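Local coordinates for thiol peroxidase (Mycobacterium tuberculosis, PDB 1XVQ), which catalyses the thioredoxin-dependent reduction of hydrogen peroxide and organic hydroperoxides to water and alcohols, and probably protects the cell against oxidative stress, at residues Asp84-Gln89 and Ser105-Ser110; Leu127-Ile132 and Thr144-Glu149. All coordinates share one frame; numbering follows the deposited sequence.

Contact 1: Asp84-Gln89 and Ser105-Ser110; sequences DLPFAQ and SAFRDS
An ST turn at Ser-105 joins the loop 105-110 to the entry of the short, weakly bonded helix 86-89, a loop and a helix of the thioredoxin fold. The hydroxyl of Ser-105 does two jobs. It donates to Asp-84 O, with OG 2.6 Å from that oxygen and tilted 25° from the carbonyl plane, and it accepts the N-H of Phe-107 over 3.2 Å between N and OG. OG is anti to its own backbone N (chi1 170°) and lies beside the carbonyl carbon of Ser-105, on the side where the chain turns and presents Phe-107 N. Serine suits the place, being small enough to be buried and able both to donate and to accept.

Beside this polar link lies an apolar one. Leu-85 swings CD2 over one face of the Phe-107 ring in a CH-pi contact, 3.8 Å from the centroid and displaced toward CG, 3.4 Å away. CG of Arg-108 lies above the rim of the opposite face. Pro-86, which needs no N-H partner in the first turn of a helix, meets the ring obliquely through CD, 3.8 Å from Phe-107 CE2. The amide of Gln-89 lies against Ser-105: its NE2 is held by Ser-82 OG and Ala-104 O, and its OE1 rests 3.3 Å from Ser-105 CB.

Contact 2: Leu127-Ile132 and Thr144-Glu149; sequences LLARAI and TELVPE. With YT3 (yttrium (III) ion), chain D.
Arg-130 and Val-147 meet where the beta hairpin of strands 131-135 and 141-146 opens into loops. From Arg-130 CB, CG runs anti to the backbone N (chi1 -173°) and lies 4.0 Å from Val-147 CG2, a branched apolar partner for the methylene part. The bend at chi2 (73°) then carries CD and NE away from 144-149. At the tip NH1 donates to Ile-51 O and NH2 bonds to Tyr-156 OH, while Phe-52 gives a cation-pi contact. A long, flat cation suits this place, since it can span from a strand end to several partners. About 10 Å separates its side chain from that of Cys-60, the predicted peroxidatic cysteine, which places it near the active site.

Next along the chain the strands pair antiparallel: Ala-131 faces Leu-146 as a non-hydrogen-bonded pair, and Ile-132 and Glu-145 form a hydrogen-bonded one, with Ile-132 N to Glu-145 O 2.9 Å and Glu-145 N to Ile-132 O 3.0 Å. Leu-146 CD1 lies 3.7 Å from the small Ala-129 CB. Two donors grip Arg-130 O: Val-147 N at 3.2 Å, and a water that also donates to Val-147 O, 2.7 Å from that oxygen.

In the fold
Both contacts are partly buried, but contact 2 lies nearer the middle of the chain, about 8 Å from its centre against about 12 Å for contact 1. Contact 2 belongs to the mixed sheet and joins an edge strand of this chain to its inner neighbour, mainly by backbone hydrogen bonds. Contact 1 ties loop to helix entry, with no strand pairing between its two segments, and relies on a serine hydroxyl and a partly exposed aromatic ring. The two hold different elements, with centres about 17 Å apart, yet they touch: Ala-106 CB of contact 1 packs 4.3 Å from Leu-128 CD1 of contact 2.

Contact 1: Asp84-Gln89 and Ser105-Ser110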
ATOM      1  N   ASP A  84     -10.074   2.762  -3.726  1.00 10.47           N
ATOM      2  CA  ASP A  84     -10.860   3.936  -4.097  1.00 10.57           C
ATOM      3  C   ASP A  84     -10.650   4.191  -5.588  1.00 12.64           C
ATOM      4  O   ASP A  84      -9.577   3.900  -6.126  1.00 13.69           O
ATOM      5  CB  ASP A  84     -10.386   5.197  -3.362  1.00  9.45           C
ATOM      6  CG  ASP A  84     -10.436   5.076  -1.860  1.00 10.25           C
ATOM      7  OD1 ASP A  84      -9.359   4.991  -1.224  1.00 15.29           O
ATOM      8  OD2 ASP A  84     -11.544   5.099  -1.291  1.00 14.28           O
ATOM      9  N   LEU A  85     -11.658   4.739  -6.260  1.00 11.30           N
ATOM     10  CA  LEU A  85     -11.503   5.043  -7.675  1.00 10.85           C
ATOM     11  C   LEU A  85     -10.537   6.227  -7.751  1.00 14.32           C
ATOM     12  O   LEU A  85     -10.390   6.978  -6.775  1.00 14.40           O
ATOM     13  CB  LEU A  85     -12.839   5.455  -8.309  1.00 15.47           C
ATOM     14  CG  LEU A  85     -13.912   4.370  -8.419  1.00 13.85           C
ATOM     15  CD1 LEU A  85     -15.041   4.870  -9.323  1.00 15.43           C
ATOM     16  CD2 LEU A  85     -13.312   3.099  -8.974  1.00 13.87           C
ATOM     17  N   PRO A  86      -9.886   6.414  -8.912  1.00 14.06           N
ATOM     18  CA  PRO A  86      -8.937   7.520  -9.084  1.00 19.99           C
ATOM     19  C   PRO A  86      -9.552   8.868  -8.711  1.00 22.50           C
ATOM     20  O   PRO A  86      -8.892   9.718  -8.091  1.00 21.36           O
ATOM     21  CB  PRO A  86      -8.589   7.442 -10.563  1.00 17.39           C
ATOM     22  CG  PRO A  86      -8.628   5.998 -10.845  1.00 17.45           C
ATOM     23  CD  PRO A  86      -9.890   5.548 -10.103  1.00 14.44           C
ATOM     24  N   PHE A  87     -10.820   9.042  -9.074  1.00 23.38           N
ATOM     25  CA  PHE A  87     -11.534  10.285  -8.809  1.00 25.09           C
ATOM     26  C   PHE A  87     -11.506  10.674  -7.336  1.00 23.63           C
ATOM     27  O   PHE A  87     -11.384  11.852  -7.009  1.00 26.59           O
ATOM     28  CB  PHE A  87     -13.000  10.184  -9.274  1.00 23.07           C
ATOM     29  CG  PHE A  87     -13.180   9.481 -10.585  1.00 23.88           C
ATOM     30  CD1 PHE A  87     -12.530   9.931 -11.734  1.00 25.28           C
ATOM     31  CD2 PHE A  87     -13.977   8.332 -10.666  1.00 21.62           C
ATOM     32  CE1 PHE A  87     -12.661   9.250 -12.948  1.00 25.01           C
ATOM     33  CE2 PHE A  87     -14.112   7.649 -11.873  1.00 19.33           C
ATOM     34  CZ  PHE A  87     -13.457   8.102 -13.015  1.00 23.67           C
ATOM     35  N   ALA A  88     -11.606   9.693  -6.449  1.00 19.64           N
ATOM     36  CA  ALA A  88     -11.632   9.960  -5.018  1.00 20.13           C
ATOM     37  C   ALA A  88     -10.279  10.008  -4.325  1.00 24.26           C
ATOM     38  O   ALA A  88     -10.210  10.359  -3.144  1.00 23.53           O
ATOM     39  CB  ALA A  88     -12.479   8.931  -4.338  1.00 19.59           C
ATOM     40  N   GLN A  89      -9.213   9.648  -5.035  1.00 22.00           N
ATOM     41  CA  GLN A  89      -7.888   9.620  -4.403  1.00 26.69           C
ATOM     42  C   GLN A  89      -7.149  10.948  -4.312  1.00 31.27           C
ATOM     43  O   GLN A  89      -6.149  11.067  -3.587  1.00 32.68           O
ATOM     44  CB  GLN A  89      -7.005   8.595  -5.094  1.00 22.27           C
ATOM     45  CG  GLN A  89      -7.464   7.161  -4.818  1.00 19.16           C
ATOM     46  CD  GLN A  89      -6.501   6.138  -5.366  1.00 17.24           C
ATOM     47  OE1 GLN A  89      -6.117   6.198  -6.533  1.00 17.49           O
ATOM     48  NE2 GLN A  89      -6.097   5.193  -4.524  1.00 14.51           N
ATOM     49  N   SER A 105      -4.844   3.536  -7.827  1.00 12.15           N
ATOM     50  CA  SER A 105      -6.047   2.761  -7.532  1.00 11.13           C
ATOM     51  C   SER A 105      -5.981   1.336  -8.082  1.00  8.73           C
ATOM     52  O   SER A 105      -5.579   1.120  -9.225  1.00 11.33           O
ATOM     53  CB  SER A 105      -7.254   3.491  -8.132  1.00 11.39           C
ATOM     54  OG  SER A 105      -8.417   2.680  -8.084  1.00 11.37           O
ATOM     55  N   ALA A 106      -6.410   0.371  -7.261  1.00  9.93           N
ATOM     56  CA  ALA A 106      -6.445  -1.042  -7.643  1.00  7.29           C
ATOM     57  C   ALA A 106      -7.857  -1.469  -8.066  1.00  8.91           C
ATOM     58  O   ALA A 106      -8.137  -2.661  -8.089  1.00  9.69           O
ATOM     59  CB  ALA A 106      -6.015  -1.924  -6.433  1.00 11.82           C
ATOM     60  N   PHE A 107      -8.725  -0.520  -8.413  1.00  8.71           N
ATOM     61  CA  PHE A 107     -10.111  -0.874  -8.711  1.00  8.56           C
ATOM     62  C   PHE A 107     -10.321  -1.849  -9.865  1.00  8.83           C
ATOM     63  O   PHE A 107     -11.295  -2.601  -9.860  1.00  9.66           O
ATOM     64  CB  PHE A 107     -10.960   0.400  -8.891  1.00  8.91           C
ATOM     65  CG  PHE A 107     -11.045   0.904 -10.309  1.00 10.53           C
ATOM     66  CD1 PHE A 107     -12.082   0.494 -11.140  1.00 10.93           C
ATOM     67  CD2 PHE A 107     -10.108   1.815 -10.788  1.00 12.22           C
ATOM     68  CE1 PHE A 107     -12.196   0.993 -12.446  1.00 10.46           C
ATOM     69  CE2 PHE A 107     -10.215   2.328 -12.094  1.00 16.09           C
ATOM     70  CZ  PHE A 107     -11.263   1.913 -12.916  1.00 14.72           C
ATOM     71  N   ARG A 108      -9.393  -1.875 -10.834  1.00  8.79           N
ATOM     72  CA  ARG A 108      -9.558  -2.799 -11.953  1.00  8.45           C
ATOM     73  C   ARG A 108      -8.349  -3.672 -12.281  1.00  9.47           C
ATOM     74  O   ARG A 108      -8.151  -4.077 -13.422  1.00 12.30           O
ATOM     75  CB  ARG A 108     -10.047  -2.024 -13.203  1.00  9.78           C
ATOM     76  CG  ARG A 108      -9.058  -0.973 -13.709  1.00  8.33           C
ATOM     77  CD  ARG A 108      -9.565  -0.338 -15.020  1.00 12.78           C
ATOM     78  NE  ARG A 108      -8.694   0.751 -15.471  1.00 14.87           N
ATOM     79  CZ  ARG A 108      -9.109   1.815 -16.160  1.00 18.29           C
ATOM     80  NH1 ARG A 108     -10.392   1.950 -16.481  1.00 12.12           N
ATOM     81  NH2 ARG A 108      -8.233   2.732 -16.551  1.00 19.21           N
ATOM     82  N   ASP A 109      -7.561  -4.024 -11.265  1.00  8.85           N
ATOM     83  CA  ASP A 109      -6.422  -4.876 -11.505  1.00  9.01           C
ATOM     84  C   ASP A 109      -6.272  -5.806 -10.316  1.00 11.05           C
ATOM     85  O   ASP A 109      -6.982  -5.671  -9.297  1.00 10.91           O
ATOM     86  CB  ASP A 109      -5.138  -4.061 -11.755  1.00  9.15           C
ATOM     87  CG  ASP A 109      -4.665  -3.339 -10.524  1.00 11.27           C
ATOM     88  OD1 ASP A 109      -5.127  -2.211 -10.265  1.00 11.91           O
ATOM     89  OD2 ASP A 109      -3.839  -3.934  -9.811  1.00 11.41           O
ATOM     90  N   SER A 110      -5.344  -6.747 -10.459  1.00 10.08           N
ATOM     91  CA  SER A 110      -5.126  -7.795  -9.472  1.00 11.07           C
ATOM     92  C   SER A 110      -4.174  -7.515  -8.323  1.00  7.82           C
ATOM     93  O   SER A 110      -3.876  -8.412  -7.541  1.00 10.65           O
ATOM     94  CB  SER A 110      -4.673  -9.063 -10.222  1.00  9.90           C
ATOM     95  OG  SER A 110      -3.435  -8.809 -10.868  1.00 14.05           O
TER

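Contact 2: Leu127-Ile132 and Thr144-Glu149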
ATOM      1  N   LEU A 127     -11.760  -4.473   0.099  1.00 10.78           N
ATOM      2  CA  LEU A 127     -10.874  -3.297   0.186  1.00  7.62           C
ATOM      3  C   LEU A 127      -9.507  -3.869   0.546  1.00  8.55           C
ATOM      4  O   LEU A 127      -9.407  -5.029   0.926  1.00  9.08           O
ATOM      5  CB  LEU A 127     -11.323  -2.330   1.302  1.00  9.10           C
ATOM      6  CG  LEU A 127     -12.741  -1.782   1.091  1.00 10.24           C
ATOM      7  CD1 LEU A 127     -13.149  -0.918   2.271  1.00 14.98           C
ATOM      8  CD2 LEU A 127     -12.780  -0.967  -0.204  1.00  8.23           C
ATOM      9  N   LEU A 128      -8.448  -3.069   0.414  1.00  7.28           N
ATOM     10  CA  LEU A 128      -7.110  -3.536   0.750  1.00  9.14           C
ATOM     11  C   LEU A 128      -6.822  -3.266   2.214  1.00  8.02           C
ATOM     12  O   LEU A 128      -7.153  -2.201   2.715  1.00 12.65           O
ATOM     13  CB  LEU A 128      -6.070  -2.771  -0.064  1.00  8.32           C
ATOM     14  CG  LEU A 128      -6.382  -2.766  -1.554  1.00  6.78           C
ATOM     15  CD1 LEU A 128      -5.142  -2.154  -2.257  1.00  8.63           C
ATOM     16  CD2 LEU A 128      -6.637  -4.221  -2.090  1.00  9.56           C
ATOM     17  N   ALA A 129      -6.192  -4.224   2.888  1.00  9.24           N
ATOM     18  CA  ALA A 129      -5.864  -4.024   4.309  1.00 10.59           C
ATOM     19  C   ALA A 129      -4.713  -3.033   4.492  1.00 13.43           C
ATOM     20  O   ALA A 129      -3.864  -2.866   3.588  1.00 11.94           O
ATOM     21  CB  ALA A 129      -5.481  -5.346   4.946  1.00 10.29           C
ATOM     22  N   ARG A 130      -4.675  -2.380   5.657  1.00  9.60           N
ATOM     23  CA  ARG A 130      -3.572  -1.446   5.944  1.00  9.32           C
ATOM     24  C   ARG A 130      -2.260  -2.267   5.916  1.00  9.96           C
ATOM     25  O   ARG A 130      -2.098  -3.257   6.637  1.00 10.77           O
ATOM     26  CB  ARG A 130      -3.729  -0.820   7.318  1.00  8.78           C
ATOM     27  CG  ARG A 130      -2.680   0.285   7.566  1.00 14.34           C
ATOM     28  CD  ARG A 130      -2.975   1.554   6.760  1.00 15.13           C
ATOM     29  NE  ARG A 130      -1.950   2.589   6.971  1.00 14.88           N
ATOM     30  CZ  ARG A 130      -0.881   2.770   6.196  1.00 17.87           C
ATOM     31  NH1 ARG A 130      -0.658   1.996   5.121  1.00 12.83           N
ATOM     32  NH2 ARG A 130      -0.007   3.727   6.498  1.00 18.59           N
ATOM     33  N   ALA A 131      -1.318  -1.848   5.083  1.00  9.97           N
ATOM     34  CA  ALA A 131      -0.087  -2.607   4.941  1.00 10.36           C
ATOM     35  C   ALA A 131       0.976  -1.743   4.299  1.00  7.79           C
ATOM     36  O   ALA A 131       0.679  -0.719   3.690  1.00  8.92           O
ATOM     37  CB  ALA A 131      -0.350  -3.811   4.047  1.00  7.70           C
ATOM     38  N   ILE A 132       2.211  -2.186   4.449  1.00 10.09           N
ATOM     39  CA  ILE A 132       3.341  -1.493   3.862  1.00 10.22           C
ATOM     40  C   ILE A 132       4.227  -2.502   3.166  1.00  9.71           C
ATOM     41  O   ILE A 132       4.558  -3.550   3.720  1.00 10.35           O
ATOM     42  CB  ILE A 132       4.171  -0.722   4.939  1.00 12.00           C
ATOM     43  CG1 ILE A 132       3.410   0.564   5.347  1.00 14.00           C
ATOM     44  CG2 ILE A 132       5.540  -0.352   4.387  1.00 13.17           C
ATOM     45  CD1 ILE A 132       4.052   1.363   6.507  1.00 26.00           C
ATOM     46  N   THR A 144       8.041  -6.027   4.508  1.00 11.24           N
ATOM     47  CA  THR A 144       6.598  -6.049   4.465  1.00 10.03           C
ATOM     48  C   THR A 144       6.013  -6.014   5.872  1.00 10.22           C
ATOM     49  O   THR A 144       6.653  -6.415   6.842  1.00 10.85           O
ATOM     50  CB  THR A 144       6.010  -7.329   3.796  1.00 10.42           C
ATOM     51  OG1 THR A 144       6.308  -8.488   4.602  1.00 14.35           O
ATOM     52  CG2 THR A 144       6.556  -7.518   2.421  1.00  9.94           C
ATOM     53  N   GLU A 145       4.823  -5.447   5.966  1.00 11.13           N
ATOM     54  CA  GLU A 145       4.077  -5.468   7.216  1.00 10.86           C
ATOM     55  C   GLU A 145       2.611  -5.425   6.884  1.00 12.28           C
ATOM     56  O   GLU A 145       2.135  -4.469   6.275  1.00 11.37           O
ATOM     57  CB  GLU A 145       4.362  -4.278   8.151  1.00 13.84           C
ATOM     58  CG  GLU A 145       3.551  -4.476   9.463  1.00 16.94           C
ATOM     59  CD  GLU A 145       3.454  -3.263  10.357  1.00 21.37           C
ATOM     60  OE1 GLU A 145       3.822  -2.148   9.932  1.00 19.22           O
ATOM     61  OE2 GLU A 145       2.974  -3.433  11.507  1.00 24.66           O
ATOM     62  N   LEU A 146       1.889  -6.472   7.266  1.00 12.91           N
ATOM     63  CA  LEU A 146       0.439  -6.472   7.082  1.00 13.85           C
ATOM     64  C   LEU A 146      -0.000  -6.205   8.510  1.00 16.62           C
ATOM     65  O   LEU A 146       0.194  -7.071   9.374  1.00 17.59           O
ATOM     66  CB  LEU A 146      -0.062  -7.855   6.652  1.00 17.16           C
ATOM     67  CG  LEU A 146      -1.584  -8.034   6.842  1.00 21.39           C
ATOM     68  CD1 LEU A 146      -2.339  -7.097   5.905  1.00 15.83           C
ATOM     69  CD2 LEU A 146      -1.976  -9.491   6.573  1.00 23.05           C
ATOM     70  N   VAL A 147      -0.550  -5.025   8.774  1.00 14.89           N
ATOM     71  CA  VAL A 147      -0.938  -4.707  10.139  1.00 19.79           C
ATOM     72  C   VAL A 147      -1.958  -5.761  10.574  1.00 21.42           C
ATOM     73  O   VAL A 147      -3.012  -5.906   9.973  1.00 19.33           O
ATOM     74  CB  VAL A 147      -1.504  -3.294  10.234  1.00 17.69           C
ATOM     75  CG1 VAL A 147      -1.823  -2.965  11.696  1.00 19.58           C
ATOM     76  CG2 VAL A 147      -0.497  -2.288   9.682  1.00 16.61           C
ATOM     77  N   PRO A 148      -1.628  -6.533  11.626  1.00 23.20           N
ATOM     78  CA  PRO A 148      -2.480  -7.598  12.153  1.00 24.66           C
ATOM     79  C   PRO A 148      -3.817  -7.235  12.768  1.00 23.49           C
ATOM     80  O   PRO A 148      -4.702  -8.075  12.809  1.00 22.58           O
ATOM     81  CB  PRO A 148      -1.569  -8.280  13.170  1.00 23.48           C
ATOM     82  CG  PRO A 148      -0.872  -7.125  13.747  1.00 26.09           C
ATOM     83  CD  PRO A 148      -0.446  -6.372  12.491  1.00 27.41           C
ATOM     84  N   GLU A 149      -3.967  -6.019  13.267  1.00 23.98           N
ATOM     85  CA  GLU A 149      -5.241  -5.658  13.877  1.00 26.08           C
ATOM     86  C   GLU A 149      -5.754  -4.366  13.314  1.00 28.06           C
ATOM     87  O   GLU A 149      -4.979  -3.529  12.861  1.00 24.71           O
ATOM     88  CB  GLU A 149      -5.108  -5.510  15.382  1.00 28.71           C
ATOM     89  CG  GLU A 149      -4.591  -6.711  16.047  1.00 27.94           C
ATOM     90  CD  GLU A 149      -4.082  -6.377  17.432  1.00 31.29           C
ATOM     91  OE1 GLU A 149      -3.484  -7.264  18.036  1.00 27.71           O
ATOM     92  OE2 GLU A 149      -4.274  -5.230  17.895  1.00 35.78           O
TER
HETATM   93  Y   YT3 D 203      -4.117  -7.761  20.213  1.00 42.41           Y
HETATM   94  O   HOH W   1      -4.175  -4.371   8.122  1.00 13.11           O